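Local coordinates for uncharacterized protein (Bacillus thuringiensis serovar kurstaki, PDB 4XE8), which is a bacterial actin-like ParM protein that binds ADP and probably forms nucleotide-dependent filaments that move plasmid copies apart, at residues 21-26 with 35-40; 71-76 with 91-96; 132-137 with 189-194; 372-377 with 397-402. The protein carries 2 engineered substitutions. All coordinates share one frame; numbering follows the deposited sequence.

Contact 1 (21-26 with 35-40); sequences KAKISF and SFAIPT. With ADP (adenosine-5'-diphosphate), chain C.
Lys23 and Ala37 face each other across an antiparallel hairpin, in a non-hydrogen-bonded pair flanked by two hydrogen-bonded ones. Ala22 pairs with Ile38 on one side. Its N gives a short bond of 2.7 Å to Ile38 O. Ile24 pairs with Phe36 on the other. Here Ile24 N meets Phe36 O at 3.1 Å.

Apolar contacts gather on the face that carries Ala22, Ile24, Phe36 and Ile38. Methyl CG2 of Ile24 sits over one face of the Phe36 ring, 3.6 Å from its centroid, in a CH-pi contact. Phe26 meets the edge of the same ring, with its CE1 3.6 Å from Phe36 CE2. Helix 124-140 packs against these residues.

On the other face the contacts are mostly polar. Ser25 OG and Ser35 OG share a hydrogen bond of 2.5 Å, and Ser25 OG has a second partner in Ser404. The methyl of Ala37 touches the stems of both Lys21 and Lys23. Lys21 bends at chi3 and chi4 (-87° and -66°), which brings NZ to ADP O1B at 2.8 Å; it also bonds the bridging O3A. Lys23 NZ spans both phosphates, 2.7 Å from ADP O3B and 2.8 Å from ADP O1A. The two ammonium groups probably offset the charge of the diphosphate. A beta hairpin presenting polar groups to the nucleotide phosphates is characteristic of the actin-like ATPase fold, and this one forms part of the ADP pocket.

Contact 2 (71-76 with 91-96); sequences ELLHVR and WYVGAY
Tyr92 lays its CE1 over the centre of one face of the His74 imidazole, 3.6 Å from His74 CG. The two planes are inclined at 48°, an oblique pairing. His74 CG stands anti to the backbone N (chi1 -175°), which carries the ring under Tyr92 CE1. Beyond the pair, His74 NE2 is hydrogen-bonded to Pro46 O.

A second ring contact lies near the start of helix 95-98. Leu72 CD2 rests over one face of the Tyr96 ring, 3.9 Å from its centroid, as a CH-pi contact. The two side chains run side by side in the same direction.

The remaining apolar contacts are aliphatic. Val75 CG2 meets Val93 CG2 at 3.7 Å, with the side chains crossing at about a right angle. Leu73 CB lies against Val93 CB. Helix 124-140 covers Val93 and Leu73.

Backbone bonds join the strands of this antiparallel hairpin. Val75 and Trp91 form a hydrogen-bonded pair, with Trp91 N 2.8 Å from Val75 O. Val93 N continues the pattern to Leu73 O at 2.9 Å. Beyond Val93 the strand pairing lapses, and a water takes over. It donates to Val93 O at 2.7 Å and accepts from Tyr96 N, with a weak bond from Leu73 N. Direct backbone bonds thus give way to water bridging where strand 88-93 ends.

Contact 3 (132-137 with 189-194); sequences TSMAVA and IKITIN
Helix 124-140 packs across one face of the large mixed sheet, and here it meets strand 188-197. The segment axes pass 8.9 Å apart at 120°. Met134 and Ala135 meet the alternate residues Ile189, Ile191 and Ile193.

Met134 makes the longest run of contacts along the strand. Its CB meets Ile191 CD1 at 3.7 Å. From there the chain runs extended (chi2 176°, chi3 178°) along the strand. SD passes Ile191 CG2 at 3.9 Å, and CE ends against Ile193 CD1, also at 3.9 Å. The thioether crosses both isoleucines at about a right angle, so their branches touch the flank and the end of the methionine.

The small Ala135 lets the strand come close at Ile189, where the CA atoms of the two residues are 6.0 Å apart. Ile189 CD1 packs on Ala135 CB at 4.0 Å and also reaches the helix backbone near Ala135 O. Val177 and Phe179 of strand 173-179 border Ala135 as well.

All five residues are buried, and contacts between side chains are carbon-to-carbon or carbon-to-sulfur. Cohesion between this helix and strand therefore rests mainly on dispersion and the exclusion of water.

Contact 4 (372-377 with 397-402); sequences GGVLFG and QESAYF. With ADP (adenosine-5'-diphosphate), chain C.
Gly372, in a short helical turn, comes within 4.0 Å of Ala400, CA to CA, while 397-402 curls past it in a loop containing a type I turn from Ser399 to Phe402. The glycine-rich 372-377 segment is part of the adenosine-binding site of this actin-like fold.

Ala400 turns its methyl against the glycine backbone, with CB 3.9 Å from Gly372 CA. Close approach of the nucleotide is possible on the glycine too. Gly372 C lies 3.0 Å from ADP O4', beside the ribose. Gly372 N gives the alpha-phosphate oxygen O2A a fairly straight hydrogen bond of 3.0 Å, with an N-H...O angle of 166°.

Ser399 OG stands anti to its own N (chi1 178°). That rotation brings it 3.5 Å from Val374 CB and near both valine methyls, CG2 the nearer. Its polar partner is Gly371 O, just before the segment, so the hydroxyl is satisfied while it packs on the valine. Ile396 and Val369 also touch Val374.

Leu375 touches both the loop and the adenine. Its CD1 is 4.0 Å from Gln397 O and also approaches Ala400. Ile316 of helix 300-316 touches Leu375 as well. The ring of Phe376 meets Tyr347 edge-to-face, while Phe376 CB borders adenine N3. The leucine branch that touches the loop also meets the base: Leu375 CD1 is 3.3 Å from the exocyclic amino nitrogen N6 of ADP.

Contacts 1 and 4 both touch the ADP, the hairpin at its phosphates and the 372-377 turn from the alpha-phosphate to the adenine. Their centres are 14 Å apart, and Lys23 NZ probably hydrogen-bonds Ala400 O at 2.8 Å. Tyr401 adds a cation-pi contact with Lys23. The magnesium ion lies about 4 Å from the Lys23 side chain. Contacts 1, 2 and 3 reach one sheet and share its packing with helix 124-140. Ile38 CD1 meets Leu73 CD1 at 3.7 Å, and Phe36 CZ meets Val136 CG1 at 3.6 Å. Contact 3 does not touch contact 4; their nearest atoms are about 9 Å apart.

Contact 1 (21-26 with 35-40)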
# COMPACT_ATOMS: atom_id res chain seq x y z
N LYS A 21 -4.39 -4.35 -1.10
CA LYS A 21 -4.66 -3.01 -1.60
C LYS A 21 -3.86 -2.70 -2.86
O LYS A 21 -2.82 -3.30 -3.11
CB LYS A 21 -4.34 -1.96 -0.54
CG LYS A 21 -4.76 -2.31 0.88
CD LYS A 21 -4.50 -1.16 1.84
CE LYS A 21 -3.09 -1.19 2.40
NZ LYS A 21 -2.87 -2.38 3.27
N ALA A 22 -4.37 -1.76 -3.65
CA ALA A 22 -3.59 -1.15 -4.71
C ALA A 22 -3.17 0.23 -4.24
O ALA A 22 -4.01 1.10 -4.00
CB ALA A 22 -4.40 -1.05 -6.00
N LYS A 23 -1.86 0.43 -4.08
CA LYS A 23 -1.36 1.67 -3.50
C LYS A 23 -0.70 2.57 -4.55
O LYS A 23 -0.03 2.10 -5.46
CB LYS A 23 -0.36 1.37 -2.38
CG LYS A 23 -1.00 0.66 -1.19
CD LYS A 23 -0.11 0.68 0.04
CE LYS A 23 0.87 -0.47 0.04
NZ LYS A 23 1.60 -0.57 1.34
N ILE A 24 -0.91 3.88 -4.40
CA ILE A 24 -0.34 4.86 -5.31
C ILE A 24 0.23 6.05 -4.56
O ILE A 24 -0.36 6.55 -3.60
CB ILE A 24 -1.40 5.35 -6.33
CG1 ILE A 24 -0.81 6.42 -7.26
CG2 ILE A 24 -2.63 5.88 -5.61
CD1 ILE A 24 -1.83 7.09 -8.16
N SER A 25 1.42 6.49 -4.97
CA SER A 25 2.00 7.74 -4.50
C SER A 25 2.24 8.64 -5.70
O SER A 25 2.95 8.26 -6.62
CB SER A 25 3.30 7.49 -3.73
OG SER A 25 3.06 6.79 -2.52
N PHE A 26 1.64 9.82 -5.69
CA PHE A 26 1.73 10.71 -6.84
C PHE A 26 2.04 12.15 -6.45
O PHE A 26 1.88 12.54 -5.29
CB PHE A 26 0.43 10.66 -7.66
CG PHE A 26 -0.74 11.31 -6.97
CD1 PHE A 26 -1.50 10.60 -6.04
CD2 PHE A 26 -1.09 12.62 -7.24
CE1 PHE A 26 -2.57 11.19 -5.40
CE2 PHE A 26 -2.17 13.21 -6.60
CZ PHE A 26 -2.91 12.49 -5.69
N SER A 35 -0.52 10.11 -1.14
CA SER A 35 -0.68 8.66 -1.17
C SER A 35 -2.06 8.20 -0.69
O SER A 35 -2.63 8.78 0.23
CB SER A 35 0.40 7.98 -0.32
OG SER A 35 1.68 8.14 -0.88
N PHE A 36 -2.58 7.16 -1.34
CA PHE A 36 -3.78 6.48 -0.86
C PHE A 36 -3.82 5.06 -1.40
O PHE A 36 -2.98 4.67 -2.22
CB PHE A 36 -5.05 7.24 -1.25
CG PHE A 36 -5.27 7.38 -2.73
CD1 PHE A 36 -5.92 6.40 -3.45
CD2 PHE A 36 -4.84 8.52 -3.40
CE1 PHE A 36 -6.13 6.53 -4.81
CE2 PHE A 36 -5.04 8.66 -4.76
CZ PHE A 36 -5.69 7.66 -5.46
N ALA A 37 -4.79 4.27 -0.94
CA ALA A 37 -4.91 2.88 -1.36
C ALA A 37 -6.34 2.50 -1.69
O ALA A 37 -7.29 3.00 -1.07
CB ALA A 37 -4.35 1.96 -0.29
N ILE A 38 -6.50 1.62 -2.68
CA ILE A 38 -7.80 1.08 -3.03
C ILE A 38 -7.79 -0.43 -2.89
O ILE A 38 -7.01 -1.11 -3.56
CB ILE A 38 -8.21 1.45 -4.47
CG1 ILE A 38 -8.34 2.97 -4.62
CG2 ILE A 38 -9.51 0.76 -4.86
CD1 ILE A 38 -8.84 3.42 -5.98
N PRO A 39 -8.64 -0.96 -1.99
CA PRO A 39 -8.74 -2.40 -1.74
C PRO A 39 -8.94 -3.19 -3.03
O PRO A 39 -9.71 -2.77 -3.89
CB PRO A 39 -9.97 -2.51 -0.84
CG PRO A 39 -10.02 -1.20 -0.13
CD PRO A 39 -9.55 -0.19 -1.13
N THR A 40 -8.25 -4.32 -3.16
CA THR A 40 -8.35 -5.14 -4.36
C THR A 40 -9.67 -5.90 -4.37
O THR A 40 -9.70 -7.12 -4.23
CB THR A 40 -7.17 -6.12 -4.47
OG1 THR A 40 -5.95 -5.44 -4.19
CG2 THR A 40 -7.09 -6.71 -5.88
PB ADP C . 0.16 -4.05 2.04
O1B ADP C . -1.16 -3.58 1.46
O2B ADP C . 0.36 -5.55 2.02
O3B ADP C . 1.36 -3.27 1.58
PA ADP C . 0.69 -2.39 4.27
O1A ADP C . 0.16 -1.12 3.64
O2A ADP C . 2.18 -2.60 4.34
O3A ADP C . 0.02 -3.69 3.61
O5' ADP C . 0.09 -2.47 5.77
C5' ADP C . 0.61 -3.40 6.71
C4' ADP C . -0.22 -3.30 7.99
O4' ADP C . 0.17 -2.14 8.73
C3' ADP C . -1.70 -3.15 7.68
O3' ADP C . -2.42 -4.10 8.47
C2' ADP C . -2.07 -1.75 8.12
O2' ADP C . -3.37 -1.72 8.70
C1' ADP C . -0.99 -1.42 9.14
N9 ADP C . -0.71 0.03 9.22
C8 ADP C . -0.50 0.88 8.19
N7 ADP C . -0.28 2.14 8.65
C5 ADP C . -0.35 2.11 9.99
C6 ADP C . -0.21 3.08 11.11
N6 ADP C . 0.05 4.39 10.87
N1 ADP C . -0.36 2.61 12.37
C2 ADP C . -0.62 1.32 12.62
N3 ADP C . -0.76 0.39 11.67
C4 ADP C . -0.64 0.71 10.36

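Contact 2 (71-76 with 91-96)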
# COMPACT_ATOMS: atom_id res chain seq x y z
N GLU A 71 -14.26 6.46 -1.05
CA GLU A 71 -15.18 5.69 -0.23
C GLU A 71 -16.34 5.13 -1.06
O GLU A 71 -16.86 4.05 -0.77
CB GLU A 71 -15.71 6.53 0.93
CG GLU A 71 -14.94 6.32 2.22
CD GLU A 71 -14.98 7.52 3.15
OE1 GLU A 71 -15.81 8.42 2.93
OE2 GLU A 71 -14.16 7.57 4.10
N LEU A 72 -16.74 5.88 -2.09
CA LEU A 72 -17.78 5.42 -2.99
C LEU A 72 -17.28 5.47 -4.43
O LEU A 72 -17.30 6.53 -5.07
CB LEU A 72 -19.05 6.27 -2.84
CG LEU A 72 -20.40 5.60 -3.08
CD1 LEU A 72 -21.54 6.53 -2.70
CD2 LEU A 72 -20.56 5.13 -4.52
N LEU A 73 -16.82 4.33 -4.93
CA LEU A 73 -16.30 4.26 -6.29
C LEU A 73 -17.20 3.43 -7.20
O LEU A 73 -17.17 2.20 -7.17
CB LEU A 73 -14.88 3.69 -6.30
CG LEU A 73 -13.83 4.59 -5.65
CD1 LEU A 73 -12.48 3.88 -5.56
CD2 LEU A 73 -13.70 5.89 -6.43
N HIS A 74 -18.01 4.12 -7.98
CA HIS A 74 -18.86 3.50 -8.99
C HIS A 74 -18.45 4.05 -10.35
O HIS A 74 -18.85 5.15 -10.74
CB HIS A 74 -20.34 3.79 -8.71
CG HIS A 74 -21.29 3.09 -9.64
ND1 HIS A 74 -22.65 3.32 -9.61
CD2 HIS A 74 -21.08 2.18 -10.61
CE1 HIS A 74 -23.23 2.58 -10.54
NE2 HIS A 74 -22.30 1.87 -11.16
N VAL A 75 -17.62 3.30 -11.07
CA VAL A 75 -17.00 3.81 -12.29
C VAL A 75 -17.27 2.97 -13.53
O VAL A 75 -17.44 1.75 -13.45
CB VAL A 75 -15.47 3.93 -12.12
CG1 VAL A 75 -15.13 4.98 -11.07
CG2 VAL A 75 -14.86 2.59 -11.75
N ARG A 76 -17.32 3.63 -14.68
CA ARG A 76 -17.34 2.95 -15.96
C ARG A 76 -15.94 2.97 -16.55
O ARG A 76 -15.30 4.02 -16.59
CB ARG A 76 -18.33 3.60 -16.93
CG ARG A 76 -18.50 2.84 -18.24
CD ARG A 76 -19.20 3.68 -19.29
NE ARG A 76 -20.34 4.40 -18.74
CZ ARG A 76 -21.52 3.85 -18.46
NH1 ARG A 76 -21.72 2.56 -18.66
NH2 ARG A 76 -22.50 4.60 -17.96
N TRP A 91 -18.46 -0.71 -12.71
CA TRP A 91 -17.98 -1.50 -11.59
C TRP A 91 -18.07 -0.76 -10.26
O TRP A 91 -17.93 0.46 -10.22
CB TRP A 91 -16.52 -1.92 -11.80
CG TRP A 91 -16.24 -2.62 -13.09
CD1 TRP A 91 -15.87 -2.04 -14.27
CD2 TRP A 91 -16.30 -4.03 -13.33
NE1 TRP A 91 -15.70 -3.01 -15.23
CE2 TRP A 91 -15.96 -4.23 -14.68
CE3 TRP A 91 -16.62 -5.14 -12.54
CZ2 TRP A 91 -15.92 -5.50 -15.26
CZ3 TRP A 91 -16.57 -6.39 -13.11
CH2 TRP A 91 -16.23 -6.57 -14.46
N TYR A 92 -18.31 -1.50 -9.19
CA TYR A 92 -18.07 -0.99 -7.85
C TYR A 92 -16.63 -1.34 -7.50
O TYR A 92 -16.20 -2.47 -7.68
CB TYR A 92 -19.05 -1.58 -6.83
CG TYR A 92 -20.50 -1.25 -7.09
CD1 TYR A 92 -20.92 0.07 -7.18
CD2 TYR A 92 -21.46 -2.25 -7.23
CE1 TYR A 92 -22.25 0.39 -7.42
CE2 TYR A 92 -22.79 -1.94 -7.46
CZ TYR A 92 -23.18 -0.62 -7.55
OH TYR A 92 -24.50 -0.31 -7.78
N VAL A 93 -15.87 -0.36 -7.01
CA VAL A 93 -14.44 -0.56 -6.78
C VAL A 93 -14.01 -0.23 -5.35
O VAL A 93 -14.40 0.81 -4.81
CB VAL A 93 -13.60 0.29 -7.75
CG1 VAL A 93 -12.12 -0.03 -7.59
CG2 VAL A 93 -14.04 0.06 -9.19
N GLY A 94 -13.22 -1.11 -4.76
CA GLY A 94 -12.64 -0.85 -3.45
C GLY A 94 -13.58 -1.07 -2.29
O GLY A 94 -14.26 -2.10 -2.21
N ALA A 95 -13.63 -0.09 -1.39
CA ALA A 95 -14.42 -0.19 -0.17
C ALA A 95 -15.90 -0.42 -0.45
O ALA A 95 -16.54 -1.24 0.21
CB ALA A 95 -14.24 1.07 0.66
N TYR A 96 -16.44 0.29 -1.43
CA TYR A 96 -17.86 0.20 -1.76
C TYR A 96 -18.20 -1.14 -2.40
O TYR A 96 -19.35 -1.58 -2.39
CB TYR A 96 -18.28 1.35 -2.67
CG TYR A 96 -19.78 1.47 -2.85
CD1 TYR A 96 -20.62 1.52 -1.75
CD2 TYR A 96 -20.34 1.55 -4.12
CE1 TYR A 96 -21.99 1.63 -1.91
CE2 TYR A 96 -21.71 1.66 -4.28
CZ TYR A 96 -22.53 1.70 -3.18
OH TYR A 96 -23.89 1.82 -3.34
O HOH W 1 -15.20 2.72 -3.05

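Contact 3 (132-137 with 189-194)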
# COMPACT_ATOMS: atom_id res chain seq x y z
N THR A 132 -8.46 2.83 -11.60
CA THR A 132 -9.31 3.68 -10.77
C THR A 132 -8.47 4.64 -9.92
O THR A 132 -8.81 5.81 -9.78
CB THR A 132 -10.21 2.84 -9.84
OG1 THR A 132 -10.98 1.92 -10.63
CG2 THR A 132 -11.15 3.74 -9.06
N SER A 133 -7.36 4.13 -9.38
CA SER A 133 -6.47 4.96 -8.57
C SER A 133 -5.84 6.06 -9.41
O SER A 133 -5.64 7.17 -8.94
CB SER A 133 -5.38 4.10 -7.91
OG SER A 133 -4.44 3.66 -8.88
N MET A 134 -5.53 5.74 -10.66
CA MET A 134 -5.00 6.72 -11.59
C MET A 134 -6.03 7.82 -11.84
O MET A 134 -5.70 9.00 -11.87
CB MET A 134 -4.60 6.06 -12.91
CG MET A 134 -3.42 5.11 -12.81
SD MET A 134 -3.09 4.28 -14.38
CE MET A 134 -1.66 3.30 -13.94
N ALA A 135 -7.29 7.41 -12.02
CA ALA A 135 -8.37 8.34 -12.29
C ALA A 135 -8.63 9.24 -11.09
O ALA A 135 -8.80 10.45 -11.24
CB ALA A 135 -9.63 7.59 -12.66
N VAL A 136 -8.67 8.65 -9.90
CA VAL A 136 -8.89 9.40 -8.67
C VAL A 136 -7.80 10.45 -8.49
O VAL A 136 -8.08 11.60 -8.14
CB VAL A 136 -8.94 8.48 -7.44
CG1 VAL A 136 -8.86 9.29 -6.15
CG2 VAL A 136 -10.20 7.62 -7.47
N ALA A 137 -6.55 10.06 -8.74
CA ALA A 137 -5.42 10.97 -8.64
C ALA A 137 -5.56 12.13 -9.63
O ALA A 137 -5.26 13.28 -9.30
CB ALA A 137 -4.12 10.23 -8.86
N ILE A 189 -12.17 10.73 -17.17
CA ILE A 189 -10.72 10.83 -17.23
C ILE A 189 -10.13 9.87 -18.25
O ILE A 189 -10.42 8.68 -18.23
CB ILE A 189 -10.09 10.56 -15.85
CG1 ILE A 189 -10.41 11.72 -14.91
CG2 ILE A 189 -8.58 10.41 -15.98
CD1 ILE A 189 -10.76 11.28 -13.52
N LYS A 190 -9.31 10.41 -19.15
CA LYS A 190 -8.70 9.62 -20.21
C LYS A 190 -7.23 9.35 -19.89
O LYS A 190 -6.39 10.24 -19.96
CB LYS A 190 -8.84 10.33 -21.56
CG LYS A 190 -8.17 9.61 -22.71
CD LYS A 190 -8.24 10.43 -23.99
CE LYS A 190 -7.36 9.84 -25.08
NZ LYS A 190 -7.60 10.49 -26.41
N ILE A 191 -6.93 8.10 -19.53
CA ILE A 191 -5.58 7.70 -19.13
C ILE A 191 -4.78 7.13 -20.30
O ILE A 191 -5.26 6.24 -21.00
CB ILE A 191 -5.64 6.66 -18.00
CG1 ILE A 191 -6.41 7.21 -16.80
CG2 ILE A 191 -4.24 6.23 -17.58
CD1 ILE A 191 -6.84 6.15 -15.80
N THR A 192 -3.57 7.64 -20.50
CA THR A 192 -2.70 7.14 -21.56
C THR A 192 -1.38 6.63 -21.00
O THR A 192 -0.62 7.39 -20.40
CB THR A 192 -2.41 8.23 -22.62
OG1 THR A 192 -3.64 8.61 -23.26
CG2 THR A 192 -1.44 7.71 -23.66
N ILE A 193 -1.11 5.35 -21.21
CA ILE A 193 0.14 4.75 -20.76
C ILE A 193 1.00 4.32 -21.94
O ILE A 193 0.73 3.31 -22.59
CB ILE A 193 -0.11 3.54 -19.84
CG1 ILE A 193 -1.08 3.91 -18.71
CG2 ILE A 193 1.20 3.01 -19.28
CD1 ILE A 193 -1.38 2.77 -17.76
N ASN A 194 2.05 5.09 -22.22
CA ASN A 194 2.95 4.83 -23.34
C ASN A 194 4.15 4.00 -22.92
O ASN A 194 4.56 3.07 -23.62
CB ASN A 194 3.43 6.14 -23.96
CG ASN A 194 2.30 6.99 -24.48
OD1 ASN A 194 1.45 6.52 -25.23
ND2 ASN A 194 2.28 8.26 -24.08

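Contact 4 (372-377 with 397-402)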
# COMPACT_ATOMS: atom_id res chain seq x y z
N GLY A 372 3.69 -1.08 6.49
CA GLY A 372 2.80 -0.72 7.58
C GLY A 372 3.07 -1.52 8.84
O GLY A 372 2.71 -1.09 9.94
N GLY A 373 3.69 -2.69 8.68
CA GLY A 373 4.02 -3.54 9.81
C GLY A 373 4.97 -2.87 10.79
O GLY A 373 4.95 -3.15 11.98
N VAL A 374 5.81 -1.98 10.27
CA VAL A 374 6.70 -1.17 11.10
C VAL A 374 5.88 -0.33 12.07
O VAL A 374 6.23 -0.18 13.24
CB VAL A 374 7.60 -0.26 10.24
CG1 VAL A 374 8.35 0.74 11.11
CG2 VAL A 374 8.57 -1.10 9.41
N LEU A 375 4.78 0.22 11.57
CA LEU A 375 3.92 1.09 12.37
C LEU A 375 3.03 0.28 13.32
O LEU A 375 2.90 0.63 14.49
CB LEU A 375 3.07 1.97 11.46
CG LEU A 375 3.86 2.99 10.65
CD1 LEU A 375 2.99 3.60 9.55
CD2 LEU A 375 4.41 4.08 11.56
N PHE A 376 2.42 -0.78 12.80
CA PHE A 376 1.54 -1.63 13.61
C PHE A 376 2.29 -2.23 14.80
O PHE A 376 1.75 -2.31 15.90
CB PHE A 376 0.93 -2.74 12.75
CG PHE A 376 0.21 -3.79 13.55
CD1 PHE A 376 -1.03 -3.53 14.10
CD2 PHE A 376 0.78 -5.04 13.75
CE1 PHE A 376 -1.70 -4.50 14.84
CE2 PHE A 376 0.11 -6.01 14.48
CZ PHE A 376 -1.13 -5.74 15.02
N GLY A 377 3.52 -2.66 14.57
CA GLY A 377 4.33 -3.25 15.62
C GLY A 377 5.40 -2.31 16.13
O GLY A 377 6.45 -2.75 16.59
N GLN A 397 6.61 7.83 9.72
CA GLN A 397 5.16 7.96 9.56
C GLN A 397 4.73 7.56 8.15
O GLN A 397 3.56 7.24 7.92
CB GLN A 397 4.73 9.40 9.86
CG GLN A 397 3.24 9.55 10.16
CD GLN A 397 2.92 9.35 11.63
OE1 GLN A 397 3.34 10.13 12.49
NE2 GLN A 397 2.17 8.30 11.94
N GLU A 398 5.67 7.58 7.22
CA GLU A 398 5.39 7.26 5.82
C GLU A 398 5.91 5.88 5.43
O GLU A 398 6.18 5.61 4.26
CB GLU A 398 6.00 8.32 4.91
CG GLU A 398 5.53 9.73 5.21
CD GLU A 398 6.51 10.78 4.73
OE1 GLU A 398 7.62 10.41 4.31
OE2 GLU A 398 6.16 11.98 4.76
N SER A 399 6.05 5.00 6.42
CA SER A 399 6.63 3.68 6.20
C SER A 399 5.72 2.75 5.40
O SER A 399 6.20 1.86 4.70
CB SER A 399 6.99 3.03 7.54
OG SER A 399 7.51 1.73 7.35
N ALA A 400 4.42 2.95 5.51
CA ALA A 400 3.45 2.09 4.84
C ALA A 400 3.51 2.26 3.32
O ALA A 400 3.31 1.30 2.58
CB ALA A 400 2.04 2.38 5.34
N TYR A 401 3.80 3.47 2.87
CA TYR A 401 3.86 3.75 1.45
C TYR A 401 5.29 3.86 0.94
O TYR A 401 5.54 4.50 -0.08
CB TYR A 401 3.10 5.04 1.13
CG TYR A 401 1.60 4.87 1.22
CD1 TYR A 401 0.87 4.39 0.14
CD2 TYR A 401 0.91 5.18 2.39
CE1 TYR A 401 -0.49 4.23 0.21
CE2 TYR A 401 -0.46 5.02 2.47
CZ TYR A 401 -1.15 4.54 1.38
OH TYR A 401 -2.52 4.37 1.45
N PHE A 402 6.22 3.22 1.64
CA PHE A 402 7.64 3.30 1.29
C PHE A 402 7.90 2.88 -0.16
O PHE A 402 8.57 3.59 -0.91
CB PHE A 402 8.46 2.42 2.23
CG PHE A 402 9.93 2.41 1.93
CD1 PHE A 402 10.77 3.35 2.48
CD2 PHE A 402 10.48 1.44 1.10
CE1 PHE A 402 12.13 3.35 2.22
CE2 PHE A 402 11.83 1.43 0.82
CZ PHE A 402 12.66 2.38 1.38
PB ADP C . 0.16 -4.05 2.04
O1B ADP C . -1.16 -3.58 1.46
O2B ADP C . 0.36 -5.55 2.02
O3B ADP C . 1.36 -3.27 1.58
PA ADP C . 0.69 -2.39 4.27
O1A ADP C . 0.16 -1.12 3.64
O2A ADP C . 2.18 -2.60 4.34
O3A ADP C . 0.02 -3.69 3.61
O5' ADP C . 0.09 -2.47 5.77
C5' ADP C . 0.61 -3.40 6.71
C4' ADP C . -0.22 -3.30 7.99
O4' ADP C . 0.17 -2.14 8.73
C3' ADP C . -1.70 -3.15 7.68
O3' ADP C . -2.42 -4.10 8.47
C2' ADP C . -2.07 -1.75 8.12
O2' ADP C . -3.37 -1.72 8.70
C1' ADP C . -0.99 -1.42 9.14
N9 ADP C . -0.71 0.03 9.22
C8 ADP C . -0.50 0.88 8.19
N7 ADP C . -0.28 2.14 8.65
C5 ADP C . -0.35 2.11 9.99
C6 ADP C . -0.21 3.08 11.11
N6 ADP C . 0.05 4.39 10.87
N1 ADP C . -0.36 2.61 12.37
C2 ADP C . -0.62 1.32 12.62
N3 ADP C . -0.76 0.39 11.67
C4 ADP C . -0.64 0.71 10.36